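Local coordinates for mandelate racemase/muconate lactonizing enzyme family protein (Azoarcus sp., PDB 2QDE), which belongs to the enolase superfamily, in which an N-terminal domain is joined to a TIM-barrel-like domain, and holds a bound barium ion in its barrel, at residues E133-L137 and G355-P359; A249-L255 and R282-A287. Residues are numbered along the deposited sequence.

Contact 1: residues E133-L137 and G355-P359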
ATOM      1  N   GLU A 133      21.591 -36.769 -10.582  1.00 23.49           N
ATOM      2  CA  GLU A 133      21.441 -38.217 -10.697  1.00 25.22           C
ATOM      3  C   GLU A 133      20.684 -38.878  -9.555  1.00 24.57           C
ATOM      4  O   GLU A 133      20.050 -39.918  -9.743  1.00 26.70           O
ATOM      5  CB  GLU A 133      22.817 -38.855 -10.871  1.00 27.94           C
ATOM      6  CG  GLU A 133      23.528 -38.334 -12.110  1.00 33.00           C
ATOM      7  CD  GLU A 133      24.978 -38.747 -12.179  1.00 37.57           C
ATOM      8  OE1 GLU A 133      25.660 -38.732 -11.121  1.00 38.29           O
ATOM      9  OE2 GLU A 133      25.442 -39.067 -13.296  1.00 39.91           O
ATOM     10  N   ARG A 134      20.745 -38.281  -8.374  1.00 22.28           N
ATOM     11  CA  ARG A 134      20.039 -38.821  -7.225  1.00 22.12           C
ATOM     12  C   ARG A 134      19.487 -37.673  -6.398  1.00 21.41           C
ATOM     13  O   ARG A 134      20.013 -36.560  -6.425  1.00 19.47           O
ATOM     14  CB  ARG A 134      20.961 -39.708  -6.389  1.00 22.88           C
ATOM     15  CG  ARG A 134      22.145 -39.006  -5.782  1.00 25.22           C
ATOM     16  CD  ARG A 134      22.986 -40.012  -5.028  1.00 26.08           C
ATOM     17  NE  ARG A 134      24.078 -39.382  -4.295  1.00 28.66           N
ATOM     18  CZ  ARG A 134      24.921 -40.041  -3.507  1.00 29.25           C
ATOM     19  NH1 ARG A 134      24.798 -41.358  -3.351  1.00 28.96           N
ATOM     20  NH2 ARG A 134      25.877 -39.386  -2.868  1.00 28.65           N
ATOM     21  N   ILE A 135      18.423 -37.964  -5.661  1.00 19.25           N
ATOM     22  CA  ILE A 135      17.727 -36.967  -4.867  1.00 18.97           C
ATOM     23  C   ILE A 135      17.859 -37.190  -3.371  1.00 18.92           C
ATOM     24  O   ILE A 135      17.393 -38.205  -2.845  1.00 19.59           O
ATOM     25  CB  ILE A 135      16.222 -36.991  -5.227  1.00 19.45           C
ATOM     26  CG1 ILE A 135      16.061 -36.940  -6.746  1.00 18.92           C
ATOM     27  CG2 ILE A 135      15.488 -35.850  -4.534  1.00 19.17           C
ATOM     28  CD1 ILE A 135      14.696 -37.388  -7.228  1.00 19.61           C
ATOM     29  N   PRO A 136      18.490 -36.244  -2.660  1.00 18.74           N
ATOM     30  CA  PRO A 136      18.641 -36.392  -1.210  1.00 18.73           C
ATOM     31  C   PRO A 136      17.267 -36.271  -0.540  1.00 20.27           C
ATOM     32  O   PRO A 136      16.480 -35.373  -0.866  1.00 18.50           O
ATOM     33  CB  PRO A 136      19.588 -35.248  -0.844  1.00 18.68           C
ATOM     34  CG  PRO A 136      19.272 -34.201  -1.878  1.00 18.28           C
ATOM     35  CD  PRO A 136      19.154 -35.019  -3.141  1.00 18.20           C
ATOM     36  N   LEU A 137      16.988 -37.173   0.398  1.00 19.71           N
ATOM     37  CA  LEU A 137      15.703 -37.194   1.078  1.00 19.47           C
ATOM     38  C   LEU A 137      15.732 -36.952   2.580  1.00 20.33           C
ATOM     39  O   LEU A 137      16.749 -37.138   3.249  1.00 20.79           O
ATOM     40  CB  LEU A 137      15.017 -38.542   0.841  1.00 20.71           C
ATOM     41  CG  LEU A 137      14.713 -38.980  -0.591  1.00 20.88           C
ATOM     42  CD1 LEU A 137      14.307 -40.461  -0.589  1.00 21.62           C
ATOM     43  CD2 LEU A 137      13.605 -38.109  -1.177  1.00 18.87           C
ATOM     44  N   GLY A 355      19.463 -42.920   2.106  1.00 24.44           N
ATOM     45  CA  GLY A 355      18.805 -41.635   2.265  1.00 23.63           C
ATOM     46  C   GLY A 355      18.690 -40.861   0.962  1.00 22.67           C
ATOM     47  O   GLY A 355      18.520 -39.640   0.973  1.00 22.36           O
ATOM     48  N   TYR A 356      18.779 -41.573  -0.157  1.00 21.77           N
ATOM     49  CA  TYR A 356      18.675 -40.961  -1.481  1.00 22.15           C
ATOM     50  C   TYR A 356      17.657 -41.690  -2.354  1.00 22.42           C
ATOM     51  O   TYR A 356      17.434 -42.887  -2.189  1.00 21.81           O
ATOM     52  CB  TYR A 356      20.025 -41.001  -2.199  1.00 23.58           C
ATOM     53  CG  TYR A 356      21.028 -39.959  -1.761  1.00 24.81           C
ATOM     54  CD1 TYR A 356      21.003 -38.671  -2.296  1.00 25.27           C
ATOM     55  CD2 TYR A 356      22.034 -40.275  -0.848  1.00 25.95           C
ATOM     56  CE1 TYR A 356      21.973 -37.713  -1.936  1.00 26.90           C
ATOM     57  CE2 TYR A 356      23.004 -39.333  -0.480  1.00 27.09           C
ATOM     58  CZ  TYR A 356      22.965 -38.055  -1.029  1.00 27.37           C
ATOM     59  OH  TYR A 356      23.923 -37.125  -0.666  1.00 29.23           O
ATOM     60  N   LEU A 357      17.051 -40.959  -3.284  1.00 21.72           N
ATOM     61  CA  LEU A 357      16.092 -41.524  -4.228  1.00 21.49           C
ATOM     62  C   LEU A 357      16.676 -41.408  -5.633  1.00 21.29           C
ATOM     63  O   LEU A 357      17.136 -40.341  -6.036  1.00 20.87           O
ATOM     64  CB  LEU A 357      14.753 -40.776  -4.169  1.00 21.32           C
ATOM     65  CG  LEU A 357      13.801 -40.895  -5.375  1.00 22.72           C
ATOM     66  CD1 LEU A 357      13.457 -42.357  -5.650  1.00 23.29           C
ATOM     67  CD2 LEU A 357      12.527 -40.094  -5.107  1.00 21.29           C
ATOM     68  N   TYR A 358      16.670 -42.515  -6.368  1.00 21.98           N
ATOM     69  CA  TYR A 358      17.187 -42.543  -7.732  1.00 22.61           C
ATOM     70  C   TYR A 358      16.031 -42.811  -8.677  1.00 23.71           C
ATOM     71  O   TYR A 358      15.277 -43.761  -8.480  1.00 25.40           O
ATOM     72  CB  TYR A 358      18.205 -43.669  -7.915  1.00 22.46           C
ATOM     73  CG  TYR A 358      19.441 -43.564  -7.066  1.00 23.83           C
ATOM     74  CD1 TYR A 358      20.645 -43.104  -7.603  1.00 24.67           C
ATOM     75  CD2 TYR A 358      19.418 -43.947  -5.722  1.00 23.82           C
ATOM     76  CE1 TYR A 358      21.803 -43.031  -6.816  1.00 24.92           C
ATOM     77  CE2 TYR A 358      20.558 -43.876  -4.934  1.00 24.87           C
ATOM     78  CZ  TYR A 358      21.745 -43.419  -5.481  1.00 25.02           C
ATOM     79  OH  TYR A 358      22.857 -43.342  -4.675  1.00 26.41           O
ATOM     80  N   PRO A 359      15.882 -41.992  -9.726  1.00 23.22           N
ATOM     81  CA  PRO A 359      14.781 -42.216 -10.665  1.00 23.11           C
ATOM     82  C   PRO A 359      15.073 -43.422 -11.565  1.00 23.00           C
ATOM     83  O   PRO A 359      16.215 -43.631 -11.973  1.00 21.05           O
ATOM     84  CB  PRO A 359      14.745 -40.917 -11.457  1.00 23.83           C
ATOM     85  CG  PRO A 359      16.198 -40.561 -11.542  1.00 23.16           C
ATOM     86  CD  PRO A 359      16.680 -40.815 -10.121  1.00 23.59           C
TER
HETATM   87  O   HOH W   1      26.238 -36.626  -2.887  1.00 40.55           O
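Three backbone hydrogen bonds tie the segments into an antiparallel ladder. I135 N donates to L357 O (2.7 Å) and L357 N to I135 O (2.8 Å), which makes I135–L357 a hydrogen-bonded pair; P136–Y356, with CA atoms 4.6 Å apart, is the next, non-hydrogen-bonded pair. Beyond it L137 N reaches G355 O at 3.0 Å. R134 adds a side-chain bond, NH1 to Y358 OH (3.1 Å, 164° at the hydrogen). Its guanidinium also lies flat on the Y356 ring, with planes 9° apart and CZ 3.8 Å from the ring centroid, a cation-pi stack. One water links R134 NH2 (2.8 Å) to Y356 OH (3.2 Å). The arginine's aliphatic part is used as well: CB sits 3.8 Å from the Y358 ring centroid, over its face, as a CH-pi contact. P136 CB meets Y356 CE1 at 3.6 Å on the same face of the sheet. On the other face I135 CD1 approaches L357 CD2 (4.1 Å), while L137 CD1 touches L357 CB (3.6 Å). Strand 135-140, the first of the barrel's parallel strands, thus gains strand 356-358 as an antiparallel neighbour; helix 303-315 covers I135 and L357, and strand 351-353 lies beyond.

Contact 2: residues A249-L255 and R282-A287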
ATOM      1  N   ALA A 249      -0.031 -23.067  -0.441  1.00 15.95           N
ATOM      2  CA  ALA A 249       0.596 -23.005  -1.761  1.00 15.65           C
ATOM      3  C   ALA A 249       0.089 -24.085  -2.708  1.00 17.11           C
ATOM      4  O   ALA A 249       0.762 -25.097  -2.931  1.00 16.92           O
ATOM      5  CB  ALA A 249       2.107 -23.119  -1.621  1.00 15.65           C
ATOM      6  N   GLN A 250      -1.088 -23.862  -3.279  1.00 16.88           N
ATOM      7  CA  GLN A 250      -1.665 -24.836  -4.195  1.00 17.81           C
ATOM      8  C   GLN A 250      -1.732 -24.359  -5.647  1.00 16.75           C
ATOM      9  O   GLN A 250      -1.220 -25.020  -6.556  1.00 18.02           O
ATOM     10  CB  GLN A 250      -3.063 -25.222  -3.710  1.00 17.89           C
ATOM     11  CG  GLN A 250      -3.791 -26.193  -4.613  1.00 17.97           C
ATOM     12  CD  GLN A 250      -5.194 -26.469  -4.129  1.00 19.51           C
ATOM     13  OE1 GLN A 250      -5.393 -26.953  -3.011  1.00 20.18           O
ATOM     14  NE2 GLN A 250      -6.177 -26.161  -4.961  1.00 19.01           N
ATOM     15  N   GLU A 251      -2.364 -23.215  -5.865  1.00 16.96           N
ATOM     16  CA  GLU A 251      -2.511 -22.666  -7.209  1.00 16.50           C
ATOM     17  C   GLU A 251      -1.482 -21.577  -7.497  1.00 17.36           C
ATOM     18  O   GLU A 251      -0.900 -20.998  -6.575  1.00 16.35           O
ATOM     19  CB  GLU A 251      -3.915 -22.078  -7.388  1.00 16.12           C
ATOM     20  CG  GLU A 251      -5.071 -23.030  -7.066  1.00 18.43           C
ATOM     21  CD  GLU A 251      -5.100 -24.271  -7.950  1.00 20.32           C
ATOM     22  OE1 GLU A 251      -4.545 -24.230  -9.067  1.00 21.99           O
ATOM     23  OE2 GLU A 251      -5.695 -25.286  -7.529  1.00 20.47           O
ATOM     24  N   LEU A 252      -1.267 -21.297  -8.780  1.00 16.01           N
ATOM     25  CA  LEU A 252      -0.319 -20.268  -9.172  1.00 16.87           C
ATOM     26  C   LEU A 252      -0.670 -18.942  -8.499  1.00 17.56           C
ATOM     27  O   LEU A 252       0.208 -18.271  -7.968  1.00 16.92           O
ATOM     28  CB  LEU A 252      -0.313 -20.086 -10.692  1.00 18.03           C
ATOM     29  CG  LEU A 252       0.217 -21.244 -11.537  1.00 18.62           C
ATOM     30  CD1 LEU A 252       0.237 -20.811 -12.995  1.00 19.60           C
ATOM     31  CD2 LEU A 252       1.618 -21.642 -11.085  1.00 19.36           C
ATOM     32  N   HIS A 253      -1.949 -18.572  -8.500  1.00 17.40           N
ATOM     33  CA  HIS A 253      -2.332 -17.321  -7.862  1.00 17.99           C
ATOM     34  C   HIS A 253      -2.135 -17.353  -6.341  1.00 18.96           C
ATOM     35  O   HIS A 253      -1.957 -16.298  -5.721  1.00 17.33           O
ATOM     36  CB  HIS A 253      -3.774 -16.916  -8.227  1.00 18.25           C
ATOM     37  CG  HIS A 253      -4.818 -17.914  -7.837  1.00 19.95           C
ATOM     38  ND1 HIS A 253      -5.094 -19.037  -8.585  1.00 20.89           N
ATOM     39  CD2 HIS A 253      -5.675 -17.938  -6.789  1.00 20.12           C
ATOM     40  CE1 HIS A 253      -6.079 -19.710  -8.015  1.00 20.92           C
ATOM     41  NE2 HIS A 253      -6.448 -19.063  -6.924  1.00 20.62           N
ATOM     42  N   ASP A 254      -2.147 -18.545  -5.739  1.00 17.01           N
ATOM     43  CA  ASP A 254      -1.904 -18.648  -4.295  1.00 19.04           C
ATOM     44  C   ASP A 254      -0.444 -18.245  -4.066  1.00 20.05           C
ATOM     45  O   ASP A 254      -0.129 -17.493  -3.139  1.00 19.01           O
ATOM     46  CB  ASP A 254      -2.091 -20.085  -3.769  1.00 19.44           C
ATOM     47  CG  ASP A 254      -3.536 -20.564  -3.824  1.00 21.15           C
ATOM     48  OD1 ASP A 254      -4.457 -19.737  -3.640  1.00 23.15           O
ATOM     49  OD2 ASP A 254      -3.748 -21.781  -4.031  1.00 22.23           O
ATOM     50  N   LEU A 255       0.441 -18.763  -4.915  1.00 18.36           N
ATOM     51  CA  LEU A 255       1.864 -18.463  -4.815  1.00 18.80           C
ATOM     52  C   LEU A 255       2.102 -16.964  -4.983  1.00 19.82           C
ATOM     53  O   LEU A 255       2.953 -16.382  -4.308  1.00 18.37           O
ATOM     54  CB  LEU A 255       2.653 -19.255  -5.870  1.00 19.69           C
ATOM     55  CG  LEU A 255       3.105 -20.683  -5.512  1.00 21.77           C
ATOM     56  CD1 LEU A 255       1.957 -21.490  -4.931  1.00 23.58           C
ATOM     57  CD2 LEU A 255       3.643 -21.367  -6.767  1.00 24.82           C
ATOM     58  N   ARG A 282       4.979 -25.249 -13.777  1.00 14.62           N
ATOM     59  CA  ARG A 282       4.542 -23.857 -13.729  1.00 16.41           C
ATOM     60  C   ARG A 282       4.653 -23.364 -12.281  1.00 15.53           C
ATOM     61  O   ARG A 282       5.138 -22.270 -12.018  1.00 13.96           O
ATOM     62  CB  ARG A 282       3.099 -23.746 -14.234  1.00 14.38           C
ATOM     63  CG  ARG A 282       2.934 -24.164 -15.699  1.00 16.80           C
ATOM     64  CD  ARG A 282       1.482 -24.107 -16.147  1.00 16.58           C
ATOM     65  NE  ARG A 282       1.335 -24.481 -17.554  1.00 18.82           N
ATOM     66  CZ  ARG A 282       0.176 -24.767 -18.142  1.00 18.38           C
ATOM     67  NH1 ARG A 282      -0.958 -24.725 -17.454  1.00 18.04           N
ATOM     68  NH2 ARG A 282       0.152 -25.103 -19.426  1.00 19.50           N
ATOM     69  N   TRP A 283       4.202 -24.205 -11.358  1.00 15.21           N
ATOM     70  CA  TRP A 283       4.233 -23.936  -9.921  1.00 14.92           C
ATOM     71  C   TRP A 283       5.675 -23.613  -9.500  1.00 14.50           C
ATOM     72  O   TRP A 283       5.929 -22.654  -8.765  1.00 13.93           O
ATOM     73  CB  TRP A 283       3.751 -25.192  -9.193  1.00 14.58           C
ATOM     74  CG  TRP A 283       3.332 -25.043  -7.754  1.00 15.29           C
ATOM     75  CD1 TRP A 283       2.053 -25.037  -7.280  1.00 15.07           C
ATOM     76  CD2 TRP A 283       4.185 -25.031  -6.601  1.00 14.22           C
ATOM     77  NE1 TRP A 283       2.052 -25.041  -5.909  1.00 16.39           N
ATOM     78  CE2 TRP A 283       3.347 -25.037  -5.463  1.00 15.59           C
ATOM     79  CE3 TRP A 283       5.574 -25.026  -6.420  1.00 14.59           C
ATOM     80  CZ2 TRP A 283       3.856 -25.040  -4.153  1.00 15.00           C
ATOM     81  CZ3 TRP A 283       6.081 -25.029  -5.118  1.00 15.24           C
ATOM     82  CH2 TRP A 283       5.223 -25.037  -4.004  1.00 14.41           C
ATOM     83  N   LEU A 284       6.611 -24.424  -9.986  1.00 13.58           N
ATOM     84  CA  LEU A 284       8.024 -24.262  -9.670  1.00 11.92           C
ATOM     85  C   LEU A 284       8.634 -23.028 -10.336  1.00 13.15           C
ATOM     86  O   LEU A 284       9.710 -22.571  -9.953  1.00 13.57           O
ATOM     87  CB  LEU A 284       8.791 -25.538 -10.051  1.00 10.33           C
ATOM     88  CG  LEU A 284       8.485 -26.737  -9.136  1.00 11.05           C
ATOM     89  CD1 LEU A 284       9.191 -27.988  -9.632  1.00 11.30           C
ATOM     90  CD2 LEU A 284       8.913 -26.416  -7.708  1.00 10.43           C
ATOM     91  N   THR A 285       7.950 -22.493 -11.340  1.00 13.77           N
ATOM     92  CA  THR A 285       8.423 -21.281 -12.003  1.00 14.78           C
ATOM     93  C   THR A 285       8.182 -20.126 -11.036  1.00 15.94           C
ATOM     94  O   THR A 285       9.033 -19.255 -10.851  1.00 15.24           O
ATOM     95  CB  THR A 285       7.653 -21.016 -13.306  1.00 15.47           C
ATOM     96  OG1 THR A 285       7.974 -22.037 -14.253  1.00 15.06           O
ATOM     97  CG2 THR A 285       8.024 -19.654 -13.888  1.00 13.78           C
ATOM     98  N   LEU A 286       7.007 -20.126 -10.415  1.00 16.23           N
ATOM     99  CA  LEU A 286       6.681 -19.086  -9.449  1.00 16.36           C
ATOM    100  C   LEU A 286       7.590 -19.222  -8.228  1.00 16.00           C
ATOM    101  O   LEU A 286       8.016 -18.220  -7.655  1.00 16.79           O
ATOM    102  CB  LEU A 286       5.208 -19.187  -9.034  1.00 17.94           C
ATOM    103  CG  LEU A 286       4.223 -18.312  -9.816  1.00 21.82           C
ATOM    104  CD1 LEU A 286       4.399 -18.487 -11.325  1.00 21.93           C
ATOM    105  CD2 LEU A 286       2.812 -18.678  -9.402  1.00 26.05           C
ATOM    106  N   ALA A 287       7.893 -20.459  -7.838  1.00 14.46           N
ATOM    107  CA  ALA A 287       8.767 -20.713  -6.689  1.00 14.93           C
ATOM    108  C   ALA A 287      10.157 -20.140  -6.962  1.00 15.95           C
ATOM    109  O   ALA A 287      10.787 -19.559  -6.077  1.00 14.05           O
ATOM    110  CB  ALA A 287       8.867 -22.213  -6.416  1.00 13.33           C
TER
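W283 adopts a t rotamer (chi1 -163°, chi2 105°) that carries its indole across to 249-255. There NE1 donates to A249 O at 3.2 Å with a bent angle of 137°, and CZ2 meets A249 CB at 3.6 Å. L255, with chi1 -86° and chi2 49°, lies over the indole: its CD2 is 3.7 Å from the five-membered ring centroid, only 10° off the normal, a CH-pi contact. The same CD2 is 3.5 Å from L286 CB. These helices, 252-261 and 277-290, follow successive parallel strands, 243-245 and 266-269, so the contact packs neighbouring outer helices of the TIM barrel, with W283 also resting on L267 and I269 of the second strand. L252 keeps the common m,t rotamer, putting CD2 3.6 Å from L286 CD2; L286 itself has chi1 between wells (-94°) and brings CD2 to 3.0 Å from L252 O, a tight approach. At the N-cap, E251 N donates to D254 OD2 (2.7 Å), one half of a capping box. The E251 side chain, chi1 m, instead accepts from Q250 NE2 at OE2 (2.8 Å), an oxygen shared with N101. R282 extends away to a salt bridge with E87, and H253 stacks on W227 of another subunit.

How the contacts relate
Contact 1 closes a chain loop of 217 residues, and contact 2 is nested inside it. Their centres are 24 Å apart and their nearest atoms about 11 Å, so they do not touch. Both belong to one barrel: contact 1 lies in its sheet, contact 2 between helices outside it, and across the sheet strand 135-140 is followed by 164-167, 192-195, 220-221 and 243-245, the strand leading into contact 2. D195, N197, E221 and D246, at or just after the C-terminal ends of strands 192-195, 220-221 and 243-245, bind the barium ion. D246 precedes A249 by three residues, and the A249 side chain is about 10 Å from the ion. Contact 1 is touched by no other chain of the assembly, whereas contact 2 meets two neighbouring subunits.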